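Local coordinates for protein beta-galactosidase/beta-glucuronidase (Faecalibacterium prausnitzii L2-6, PDB 6MVF) that binds flavin mononucleotide and is a glycoside hydrolase of family 2, acting as a beta-glucuronidase and possibly on beta-galactosides too, at residues R88-V102 with H112-D125. Residues are numbered along the deposited sequence; the frame is centred on the assembly and turned at random.
Sequences RVYVEVLAAALDATV and HEGGFSIFRADITD
R88 reaches D122 side-on: NE and NH2 both donate to OD2, the NH2–OD2 bond being 2.8 Å, and OD2 lies in the guanidinium plane, the carboxylate 83° to it. Next along, V89 N donates almost straight (168°) to T124 OG1, and V89 O accepts from I123 N. D122 OD1 accepts from T124 N, an Asx turn, and D122 CA sits over the Y90 ring, 3.9 Å from its centroid, whereas Y90 OH bonds to D176. With an alanine at D122, the R88 guanidinium is likely to lose its salt-bridge partner, and the T124 amide its side-chain acceptor. V91 and A121 exchange backbone bonds as an antiparallel hydrogen-bonded pair. Beyond them E92 OE1 offers its anti lone pair to R120 NE at 2.6 Å, the N-H pointing straight at it; R120 also reaches L175 O and G180 O, near the FMN site. Strands 88-93 and 119-122 belong to one sheet and 99-104 and 107-113 to another, facing each other as in the jelly-roll sugar-binding domain of family 2. F119 packs between the two sheets: CG set between its backbone N and carbonyl carbon (chi1 60°) lays the ring alongside V93, with V93 CB over one face, H112 CB over the other, and A96 CB and V102 CG2 at the edge. Water 1 joins A96 N (2.9 Å) to G114 O and S117 O. Finally, A100 and H112 pair through two backbone bonds.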
ATOM      1  N   ARG A  88     -23.538 -19.658  14.827  1.00 31.05           N
ATOM      2  CA  ARG A  88     -24.711 -18.952  14.348  1.00 32.98           C
ATOM      3  C   ARG A  88     -24.333 -18.131  13.125  1.00 35.89           C
ATOM      4  O   ARG A  88     -23.180 -17.717  12.961  1.00 34.86           O
ATOM      5  CB  ARG A  88     -25.302 -18.067  15.453  1.00 32.84           C
ATOM      6  CG  ARG A  88     -25.461 -18.834  16.759  1.00 33.53           C
ATOM      7  CD  ARG A  88     -26.630 -18.364  17.589  1.00 39.10           C
ATOM      8  NE  ARG A  88     -27.908 -18.456  16.885  1.00 40.56           N
ATOM      9  CZ  ARG A  88     -28.545 -19.596  16.642  1.00 34.69           C
ATOM     10  NH1 ARG A  88     -28.015 -20.746  17.024  1.00 34.49           N
ATOM     11  NH2 ARG A  88     -29.711 -19.580  16.020  1.00 27.85           N
ATOM     12  N   VAL A  89     -25.312 -17.941  12.244  1.00 36.01           N
ATOM     13  CA  VAL A  89     -25.122 -17.235  10.987  1.00 33.57           C
ATOM     14  C   VAL A  89     -26.152 -16.125  10.905  1.00 35.92           C
ATOM     15  O   VAL A  89     -27.339 -16.354  11.163  1.00 39.72           O
ATOM     16  CB  VAL A  89     -25.249 -18.176   9.778  1.00 39.73           C
ATOM     17  CG1 VAL A  89     -24.969 -17.411   8.472  1.00 24.20           C
ATOM     18  CG2 VAL A  89     -24.327 -19.399   9.966  1.00 31.65           C
ATOM     19  N   TYR A  90     -25.700 -14.926  10.561  1.00 35.09           N
ATOM     20  CA  TYR A  90     -26.561 -13.762  10.441  1.00 35.33           C
ATOM     21  C   TYR A  90     -26.321 -13.118   9.085  1.00 32.48           C
ATOM     22  O   TYR A  90     -25.180 -13.053   8.621  1.00 34.69           O
ATOM     23  CB  TYR A  90     -26.280 -12.742  11.559  1.00 32.68           C
ATOM     24  CG  TYR A  90     -26.937 -13.025  12.898  1.00 33.17           C
ATOM     25  CD1 TYR A  90     -26.408 -13.966  13.790  1.00 31.91           C
ATOM     26  CD2 TYR A  90     -28.064 -12.316  13.293  1.00 30.62           C
ATOM     27  CE1 TYR A  90     -27.023 -14.207  15.031  1.00 33.46           C
ATOM     28  CE2 TYR A  90     -28.670 -12.538  14.530  1.00 33.28           C
ATOM     29  CZ  TYR A  90     -28.158 -13.477  15.391  1.00 35.00           C
ATOM     30  OH  TYR A  90     -28.794 -13.677  16.601  1.00 33.75           O
ATOM     31  N   VAL A  91     -27.388 -12.651   8.443  1.00 32.81           N
ATOM     32  CA  VAL A  91     -27.253 -11.778   7.280  1.00 35.24           C
ATOM     33  C   VAL A  91     -27.492 -10.353   7.750  1.00 31.65           C
ATOM     34  O   VAL A  91     -28.400 -10.094   8.546  1.00 33.04           O
ATOM     35  CB  VAL A  91     -28.198 -12.161   6.119  1.00 26.83           C
ATOM     36  CG1 VAL A  91     -29.635 -12.182   6.556  1.00 33.60           C
ATOM     37  CG2 VAL A  91     -28.038 -11.186   4.994  1.00 26.48           C
ATOM     38  N   GLU A  92     -26.637  -9.436   7.300  1.00 32.36           N
ATOM     39  CA  GLU A  92     -26.704  -8.030   7.679  1.00 32.07           C
ATOM     40  C   GLU A  92     -26.846  -7.196   6.411  1.00 33.35           C
ATOM     41  O   GLU A  92     -25.933  -7.159   5.581  1.00 29.15           O
ATOM     42  CB  GLU A  92     -25.465  -7.642   8.474  1.00 30.62           C
ATOM     43  CG  GLU A  92     -25.268  -6.162   8.673  1.00 32.92           C
ATOM     44  CD  GLU A  92     -24.046  -5.857   9.529  1.00 43.57           C
ATOM     45  OE1 GLU A  92     -24.190  -5.830  10.785  1.00 39.58           O
ATOM     46  OE2 GLU A  92     -22.941  -5.656   8.948  1.00 43.86           O
ATOM     47  N   VAL A  93     -28.003  -6.546   6.253  1.00 34.48           N
ATOM     48  CA  VAL A  93     -28.260  -5.593   5.174  1.00 33.53           C
ATOM     49  C   VAL A  93     -28.002  -4.195   5.718  1.00 35.63           C
ATOM     50  O   VAL A  93     -28.592  -3.802   6.734  1.00 37.71           O
ATOM     51  CB  VAL A  93     -29.700  -5.714   4.648  1.00 32.87           C
ATOM     52  CG1 VAL A  93     -29.966  -4.668   3.561  1.00 30.41           C
ATOM     53  CG2 VAL A  93     -29.982  -7.134   4.136  1.00 28.98           C
ATOM     54  N   LEU A  94     -27.125  -3.433   5.059  1.00 34.11           N
ATOM     55  CA  LEU A  94     -26.756  -2.133   5.622  1.00 38.08           C
ATOM     56  C   LEU A  94     -27.757  -1.044   5.262  1.00 36.13           C
ATOM     57  O   LEU A  94     -27.748   0.014   5.905  1.00 37.19           O
ATOM     58  CB  LEU A  94     -25.337  -1.725   5.185  1.00 31.04           C
ATOM     59  CG  LEU A  94     -24.224  -2.684   5.644  1.00 35.32           C
ATOM     60  CD1 LEU A  94     -22.851  -2.378   4.997  1.00 27.99           C
ATOM     61  CD2 LEU A  94     -24.125  -2.733   7.162  1.00 26.23           C
ATOM     62  N   ALA A  95     -28.606  -1.295   4.256  1.00 33.00           N
ATOM     63  CA  ALA A  95     -29.763  -0.480   3.896  1.00 35.28           C
ATOM     64  C   ALA A  95     -30.480  -1.102   2.697  1.00 33.24           C
ATOM     65  O   ALA A  95     -29.848  -1.611   1.764  1.00 35.44           O
ATOM     66  CB  ALA A  95     -29.372   0.977   3.586  1.00 30.33           C
ATOM     67  N   ALA A  96     -31.805  -1.070   2.711  1.00 31.12           N
ATOM     68  CA  ALA A  96     -32.602  -1.578   1.599  1.00 37.26           C
ATOM     69  C   ALA A  96     -33.719  -0.574   1.339  1.00 34.54           C
ATOM     70  O   ALA A  96     -34.686  -0.498   2.106  1.00 34.74           O
ATOM     71  CB  ALA A  96     -33.156  -2.974   1.898  1.00 27.22           C
ATOM     72  N   ALA A  97     -33.597   0.179   0.253  1.00 28.80           N
ATOM     73  CA  ALA A  97     -34.500   1.289  -0.021  1.00 36.67           C
ATOM     74  C   ALA A  97     -35.619   0.807  -0.934  1.00 38.27           C
ATOM     75  O   ALA A  97     -35.346   0.428  -2.078  1.00 37.15           O
ATOM     76  CB  ALA A  97     -33.723   2.436  -0.662  1.00 26.38           C
ATOM     77  N   LEU A  98     -36.874   0.822  -0.456  1.00 33.84           N
ATOM     78  CA  LEU A  98     -37.326   1.354   0.836  1.00 31.18           C
ATOM     79  C   LEU A  98     -37.844   0.288   1.808  1.00 34.29           C
ATOM     80  O   LEU A  98     -37.988   0.532   3.006  1.00 32.81           O
ATOM     81  CB  LEU A  98     -38.453   2.347   0.607  1.00 22.74           C
ATOM     82  CG  LEU A  98     -38.092   3.578  -0.194  1.00 33.36           C
ATOM     83  CD1 LEU A  98     -39.356   4.400  -0.435  1.00 35.40           C
ATOM     84  CD2 LEU A  98     -37.029   4.383   0.563  1.00 33.45           C
ATOM     85  N   ASP A  99     -38.146  -0.885   1.257  1.00 39.09           N
ATOM     86  CA  ASP A  99     -38.894  -1.949   1.913  1.00 37.27           C
ATOM     87  C   ASP A  99     -38.294  -3.259   1.439  1.00 39.06           C
ATOM     88  O   ASP A  99     -37.982  -3.390   0.253  1.00 44.77           O
ATOM     89  CB  ASP A  99     -40.382  -1.859   1.540  1.00 40.23           C
ATOM     90  CG  ASP A  99     -41.284  -2.662   2.464  1.00 58.49           C
ATOM     91  OD1 ASP A  99     -40.761  -3.356   3.366  1.00 59.67           O
ATOM     92  OD2 ASP A  99     -42.529  -2.599   2.285  1.00 67.59           O
ATOM     93  N   ALA A 100     -38.102  -4.218   2.347  1.00 30.60           N
ATOM     94  CA  ALA A 100     -37.313  -5.391   1.994  1.00 34.07           C
ATOM     95  C   ALA A 100     -37.861  -6.669   2.615  1.00 38.77           C
ATOM     96  O   ALA A 100     -38.482  -6.653   3.682  1.00 41.90           O
ATOM     97  CB  ALA A 100     -35.847  -5.229   2.404  1.00 37.71           C
ATOM     98  N   THR A 101     -37.605  -7.785   1.924  1.00 36.65           N
ATOM     99  CA  THR A 101     -37.860  -9.132   2.428  1.00 41.71           C
ATOM    100  C   THR A 101     -36.642  -9.988   2.129  1.00 36.76           C
ATOM    101  O   THR A 101     -36.169 -10.008   0.988  1.00 36.88           O
ATOM    102  CB  THR A 101     -39.107  -9.765   1.783  1.00 39.21           C
ATOM    103  OG1 THR A 101     -40.271  -8.990   2.102  1.00 43.50           O
ATOM    104  CG2 THR A 101     -39.303 -11.176   2.309  1.00 34.64           C
ATOM    105  N   VAL A 102     -36.134 -10.695   3.136  1.00 35.17           N
ATOM    106  CA  VAL A 102     -34.958 -11.548   2.977  1.00 34.94           C
ATOM    107  C   VAL A 102     -35.401 -13.006   3.038  1.00 38.86           C
ATOM    108  O   VAL A 102     -36.092 -13.416   3.978  1.00 39.84           O
ATOM    109  CB  VAL A 102     -33.882 -11.245   4.041  1.00 35.72           C
ATOM    110  CG1 VAL A 102     -32.624 -12.099   3.805  1.00 36.64           C
ATOM    111  CG2 VAL A 102     -33.509  -9.771   4.027  1.00 31.26           C
ATOM    112  N   HIS A 112     -38.326  -5.795   6.416  1.00 34.09           N
ATOM    113  CA  HIS A 112     -37.883  -4.540   6.992  1.00 35.92           C
ATOM    114  C   HIS A 112     -38.436  -3.372   6.200  1.00 36.51           C
ATOM    115  O   HIS A 112     -38.542  -3.428   4.975  1.00 45.04           O
ATOM    116  CB  HIS A 112     -36.359  -4.445   7.030  1.00 34.40           C
ATOM    117  CG  HIS A 112     -35.860  -3.205   7.694  1.00 31.86           C
ATOM    118  ND1 HIS A 112     -35.594  -2.046   7.001  1.00 35.18           N
ATOM    119  CD2 HIS A 112     -35.580  -2.942   8.992  1.00 30.90           C
ATOM    120  CE1 HIS A 112     -35.162  -1.125   7.844  1.00 35.79           C
ATOM    121  NE2 HIS A 112     -35.142  -1.645   9.056  1.00 32.42           N
ATOM    122  N   GLU A 113     -38.748  -2.301   6.909  1.00 36.84           N
ATOM    123  CA  GLU A 113     -39.283  -1.100   6.301  1.00 38.70           C
ATOM    124  C   GLU A 113     -38.443   0.088   6.753  1.00 41.59           C
ATOM    125  O   GLU A 113     -37.964   0.124   7.892  1.00 36.83           O
ATOM    126  CB  GLU A 113     -40.743  -0.937   6.687  1.00 43.45           C
ATOM    127  CG  GLU A 113     -41.449   0.173   5.995  1.00 52.34           C
ATOM    128  CD  GLU A 113     -42.882   0.323   6.476  1.00 57.03           C
ATOM    129  OE1 GLU A 113     -43.260   1.450   6.873  1.00 53.44           O
ATOM    130  OE2 GLU A 113     -43.623  -0.690   6.456  1.00 63.97           O
ATOM    131  N   GLY A 114     -38.249   1.054   5.857  1.00 39.27           N
ATOM    132  CA  GLY A 114     -37.303   2.122   6.119  1.00 32.50           C
ATOM    133  C   GLY A 114     -35.996   1.844   5.402  1.00 38.50           C
ATOM    134  O   GLY A 114     -35.355   0.810   5.628  1.00 34.49           O
ATOM    135  N   GLY A 115     -35.585   2.758   4.529  1.00 35.70           N
ATOM    136  CA  GLY A 115     -34.533   2.429   3.594  1.00 38.48           C
ATOM    137  C   GLY A 115     -33.175   3.022   3.907  1.00 29.76           C
ATOM    138  O   GLY A 115     -32.357   3.197   3.004  1.00 31.02           O
ATOM    139  N   PHE A 116     -32.919   3.333   5.174  1.00 26.87           N
ATOM    140  CA  PHE A 116     -31.682   4.024   5.513  1.00 30.64           C
ATOM    141  C   PHE A 116     -31.070   3.492   6.802  1.00 32.91           C
ATOM    142  O   PHE A 116     -30.232   4.178   7.398  1.00 29.56           O
ATOM    143  CB  PHE A 116     -31.905   5.548   5.635  1.00 28.80           C
ATOM    144  CG  PHE A 116     -32.640   6.142   4.466  1.00 29.40           C
ATOM    145  CD1 PHE A 116     -34.034   6.103   4.412  1.00 28.57           C
ATOM    146  CD2 PHE A 116     -31.936   6.696   3.396  1.00 27.68           C
ATOM    147  CE1 PHE A 116     -34.706   6.608   3.322  1.00 31.75           C
ATOM    148  CE2 PHE A 116     -32.596   7.220   2.313  1.00 20.66           C
ATOM    149  CZ  PHE A 116     -33.987   7.177   2.271  1.00 26.71           C
ATOM    150  N   SER A 117     -31.463   2.296   7.252  1.00 27.29           N
ATOM    151  CA  SER A 117     -30.907   1.748   8.478  1.00 33.50           C
ATOM    152  C   SER A 117     -30.565   0.270   8.307  1.00 35.20           C
ATOM    153  O   SER A 117     -31.138  -0.436   7.469  1.00 30.75           O
ATOM    154  CB  SER A 117     -31.852   1.945   9.677  1.00 36.05           C
ATOM    155  OG  SER A 117     -33.203   1.757   9.327  1.00 35.75           O
ATOM    156  N   ILE A 118     -29.590  -0.167   9.113  1.00 34.04           N
ATOM    157  CA  ILE A 118     -29.121  -1.545   9.109  1.00 31.08           C
ATOM    158  C   ILE A 118     -30.204  -2.433   9.700  1.00 29.15           C
ATOM    159  O   ILE A 118     -30.878  -2.063  10.673  1.00 35.28           O
ATOM    160  CB  ILE A 118     -27.807  -1.649   9.912  1.00 28.52           C
ATOM    161  CG1 ILE A 118     -26.707  -0.824   9.259  1.00 27.85           C
ATOM    162  CG2 ILE A 118     -27.336  -3.090  10.088  1.00 25.74           C
ATOM    163  CD1 ILE A 118     -25.589  -0.468  10.212  1.00 21.58           C
ATOM    164  N   PHE A 119     -30.398  -3.605   9.110  1.00 32.60           N
ATOM    165  CA  PHE A 119     -31.210  -4.613   9.773  1.00 39.76           C
ATOM    166  C   PHE A 119     -30.557  -5.972   9.560  1.00 37.28           C
ATOM    167  O   PHE A 119     -29.848  -6.181   8.564  1.00 30.76           O
ATOM    168  CB  PHE A 119     -32.662  -4.581   9.286  1.00 27.42           C
ATOM    169  CG  PHE A 119     -32.816  -4.827   7.824  1.00 35.49           C
ATOM    170  CD1 PHE A 119     -32.727  -3.783   6.916  1.00 35.58           C
ATOM    171  CD2 PHE A 119     -33.082  -6.103   7.348  1.00 28.50           C
ATOM    172  CE1 PHE A 119     -32.893  -4.020   5.556  1.00 32.82           C
ATOM    173  CE2 PHE A 119     -33.234  -6.340   6.001  1.00 23.44           C
ATOM    174  CZ  PHE A 119     -33.143  -5.309   5.106  1.00 27.06           C
ATOM    175  N   ARG A 120     -30.755  -6.869  10.535  1.00 28.53           N
ATOM    176  CA  ARG A 120     -30.115  -8.183  10.535  1.00 37.37           C
ATOM    177  C   ARG A 120     -31.149  -9.281  10.728  1.00 37.56           C
ATOM    178  O   ARG A 120     -32.289  -9.033  11.139  1.00 38.34           O
ATOM    179  CB  ARG A 120     -29.043  -8.309  11.625  1.00 31.54           C
ATOM    180  CG  ARG A 120     -28.049  -7.197  11.621  1.00 28.87           C
ATOM    181  CD  ARG A 120     -26.851  -7.529  12.474  1.00 32.89           C
ATOM    182  NE  ARG A 120     -25.997  -6.357  12.642  1.00 32.77           N
ATOM    183  CZ  ARG A 120     -26.037  -5.543  13.693  1.00 32.14           C
ATOM    184  NH1 ARG A 120     -26.883  -5.775  14.705  1.00 27.30           N
ATOM    185  NH2 ARG A 120     -25.217  -4.503  13.731  1.00 28.46           N
ATOM    186  N   ALA A 121     -30.716 -10.513  10.450  1.00 33.18           N
ATOM    187  CA  ALA A 121     -31.570 -11.690  10.565  1.00 34.93           C
ATOM    188  C   ALA A 121     -30.727 -12.920  10.888  1.00 37.42           C
ATOM    189  O   ALA A 121     -29.723 -13.180  10.215  1.00 36.90           O
ATOM    190  CB  ALA A 121     -32.365 -11.915   9.274  1.00 31.92           C
ATOM    191  N   ASP A 122     -31.129 -13.661  11.925  1.00 32.69           N
ATOM    192  CA  ASP A 122     -30.494 -14.927  12.295  1.00 30.32           C
ATOM    193  C   ASP A 122     -30.951 -16.004  11.304  1.00 33.05           C
ATOM    194  O   ASP A 122     -32.053 -16.531  11.400  1.00 31.51           O
ATOM    195  CB  ASP A 122     -30.846 -15.270  13.740  1.00 29.68           C
ATOM    196  CG  ASP A 122     -30.184 -16.559  14.245  1.00 37.09           C
ATOM    197  OD1 ASP A 122     -29.496 -17.253  13.466  1.00 33.32           O
ATOM    198  OD2 ASP A 122     -30.359 -16.876  15.452  1.00 36.72           O
ATOM    199  N   ILE A 123     -30.109 -16.342  10.337  1.00 35.43           N
ATOM    200  CA  ILE A 123     -30.472 -17.326   9.329  1.00 34.45           C
ATOM    201  C   ILE A 123     -29.818 -18.677   9.603  1.00 34.72           C
ATOM    202  O   ILE A 123     -29.703 -19.491   8.693  1.00 32.96           O
ATOM    203  CB  ILE A 123     -30.142 -16.838   7.912  1.00 36.22           C
ATOM    204  CG1 ILE A 123     -28.632 -16.703   7.743  1.00 33.93           C
ATOM    205  CG2 ILE A 123     -30.816 -15.508   7.651  1.00 33.31           C
ATOM    206  CD1 ILE A 123     -28.187 -16.735   6.315  1.00 28.92           C
ATOM    207  N   THR A 124     -29.399 -18.923  10.850  1.00 38.65           N
ATOM    208  CA  THR A 124     -28.689 -20.149  11.214  1.00 42.65           C
ATOM    209  C   THR A 124     -29.433 -21.390  10.731  1.00 45.57           C
ATOM    210  O   THR A 124     -28.889 -22.213   9.980  1.00 43.11           O
ATOM    211  CB  THR A 124     -28.506 -20.217  12.742  1.00 39.65           C
ATOM    212  OG1 THR A 124     -27.809 -19.056  13.207  1.00 36.09           O
ATOM    213  CG2 THR A 124     -27.733 -21.476  13.148  1.00 29.30           C
ATOM    214  N   ASP A 125     -30.691 -21.525  11.163  1.00 39.90           N
ATOM    215  CA  ASP A 125     -31.528 -22.688  10.902  1.00 42.02           C
ATOM    216  C   ASP A 125     -32.042 -22.769   9.462  1.00 45.02           C
ATOM    217  O   ASP A 125     -32.567 -23.816   9.076  1.00 49.06           O
ATOM    218  CB  ASP A 125     -32.700 -22.692  11.889  1.00 42.25           C
ATOM    219  CG  ASP A 125     -32.236 -22.758  13.355  1.00 56.47           C
ATOM    220  OD1 ASP A 125     -31.295 -23.538  13.668  1.00 46.31           O
ATOM    221  OD2 ASP A 125     -32.804 -22.012  14.191  1.00 55.66           O
TER
HETATM  222  O   HOH W   1     -32.889   0.089   5.110  1.00 29.34           O
HETATM  223  O   HOH W   2     -35.822  -1.684   4.237  1.00 31.04           O